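Local coordinates for protein deadlock (Drosophila melanogaster, PDB 5XYV) that binds the chromoshadow domain of Rhino through its N-terminal region, as part of the Rhino-Deadlock-Cutoff complex, and is required for oogenesis and germline maintenance, at residues H18-T22 / L23-S27. Numbering follows the deposited sequence.
Sequences HILTT and LGTSS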
loop_
_atom_site.group_PDB
_atom_site.type_symbol
_atom_site.label_atom_id
_atom_site.label_comp_id
_atom_site.label_asym_id
_atom_site.label_seq_id
_atom_site.Cartn_x
_atom_site.Cartn_y
_atom_site.Cartn_z
ATOM N N HIS C 18 -7.999 20.636 4.722
ATOM C CA HIS C 18 -8.876 19.593 4.166
ATOM C C HIS C 18 -9.106 18.459 5.155
ATOM O O HIS C 18 -10.239 18.007 5.342
ATOM C CB HIS C 18 -8.290 19.002 2.870
ATOM C CG HIS C 18 -8.264 19.957 1.724
ATOM N ND1 HIS C 18 -7.459 19.772 0.616
ATOM C CD2 HIS C 18 -8.958 21.100 1.497
ATOM C CE1 HIS C 18 -7.651 20.762 -0.234
ATOM N NE2 HIS C 18 -8.556 21.579 0.274
ATOM N N ILE C 19 -8.022 17.968 5.745
ATOM C CA ILE C 19 -8.125 16.935 6.769
ATOM C C ILE C 19 -8.981 17.429 7.949
ATOM O O ILE C 19 -9.864 16.715 8.414
ATOM C CB ILE C 19 -6.739 16.490 7.270
ATOM C CG1 ILE C 19 -5.975 15.788 6.148
ATOM C CG2 ILE C 19 -6.857 15.585 8.502
ATOM C CD1 ILE C 19 -4.557 15.523 6.491
ATOM N N LEU C 20 -8.740 18.648 8.408
ATOM C CA LEU C 20 -9.546 19.217 9.486
ATOM C C LEU C 20 -11.021 19.358 9.103
ATOM O O LEU C 20 -11.887 19.038 9.882
ATOM C CB LEU C 20 -8.991 20.576 9.923
ATOM C CG LEU C 20 -7.562 20.556 10.491
ATOM C CD1 LEU C 20 -7.062 21.975 10.781
ATOM C CD2 LEU C 20 -7.511 19.716 11.735
ATOM N N THR C 21 -11.320 19.818 7.900
ATOM C CA THR C 21 -12.712 19.970 7.478
ATOM C C THR C 21 -13.467 18.639 7.451
ATOM O O THR C 21 -14.679 18.578 7.679
ATOM C CB THR C 21 -12.774 20.624 6.091
ATOM O OG1 THR C 21 -12.195 21.930 6.181
ATOM C CG2 THR C 21 -14.218 20.719 5.577
ATOM N N THR C 22 -12.716 17.574 7.187
ATOM C CA THR C 22 -13.238 16.221 7.046
ATOM C C THR C 22 -13.526 15.459 8.368
ATOM O O THR C 22 -14.543 14.749 8.465
ATOM C CB THR C 22 -12.248 15.407 6.179
ATOM O OG1 THR C 22 -12.205 15.997 4.873
ATOM C CG2 THR C 22 -12.657 13.943 6.064
ATOM N N LEU C 23 -12.668 15.622 9.381
ATOM C CA LEU C 23 -12.759 14.795 10.600
ATOM C C LEU C 23 -13.712 15.264 11.775
ATOM O O LEU C 23 -14.275 14.387 12.434
ATOM C CB LEU C 23 -11.330 14.512 11.138
ATOM C CG LEU C 23 -10.506 13.582 10.201
ATOM C CD1 LEU C 23 -9.121 13.207 10.749
ATOM C CD2 LEU C 23 -11.265 12.312 9.773
ATOM N N GLY C 24 -13.908 16.533 12.149
ATOM C CA GLY C 24 -13.051 17.686 12.031
ATOM C C GLY C 24 -12.593 18.124 13.420
ATOM O O GLY C 24 -12.351 17.248 14.248
ATOM N N THR C 25 -12.472 19.434 13.700
ATOM C CA THR C 25 -11.584 19.853 14.801
ATOM C C THR C 25 -12.011 19.361 16.179
ATOM O O THR C 25 -11.156 19.082 17.012
ATOM C CB THR C 25 -11.392 21.407 14.885
ATOM O OG1 THR C 25 -12.653 22.053 15.137
ATOM C CG2 THR C 25 -10.737 21.959 13.613
ATOM N N SER C 26 -13.311 19.224 16.430
ATOM C CA SER C 26 -13.770 18.797 17.766
ATOM C C SER C 26 -13.639 17.279 17.994
ATOM O O SER C 26 -13.969 16.769 19.060
ATOM C CB SER C 26 -15.221 19.223 18.002
ATOM O OG SER C 26 -16.092 18.372 17.292
ATOM N N SER C 27 -13.141 16.566 16.991
ATOM C CA SER C 27 -13.093 15.105 17.018
ATOM C C SER C 27 -11.804 14.566 17.669
ATOM O O SER C 27 -11.685 13.372 17.955
ATOM C CB SER C 27 -13.230 14.561 15.596
ATOM O OG SER C 27 -11.965 14.526 14.972
#
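Leu23 lies alongside Ile19, one helical turn earlier, its CD1 meeting Ile19 CG2 at 4.0 Å, both side chains pointing the same way. Ile19 CG2 is anti to its own backbone N, which carries this branch forward to the leucine. Along the backbone of the same two residues, Leu23 N donates to Ile19 O at 3.2 Å, one of the bonds that tie the last turn of helix 9-23 to the turn before. Thr22 doubles the grip on His18 O: OG1 reaches it at 2.9 Å and the backbone N at 3.1 Å, from opposite faces of the carbonyl plane. The chain then leaves the helix at Gly24, modelled with a cis peptide before it, though the crowding there makes its detail doubtful, and Ser27 OG and N both close back on Gly24 O. Around this corner Leu23 and Leu20 touch Trp33 of helix 30-45, while Ile19 packs on Met23 of the Rhino chain. With an alanine here in place of Leu23, Ile19 CG2 would probably lose the leucine branch beside it and Trp33 part of its cover. Thr22 and Leu23 bonds thus hold the last turn, Ser27 closes the loop that follows, and Leu20 and Leu23 join the two helices while Ile19 and Leu23 also face Rhino.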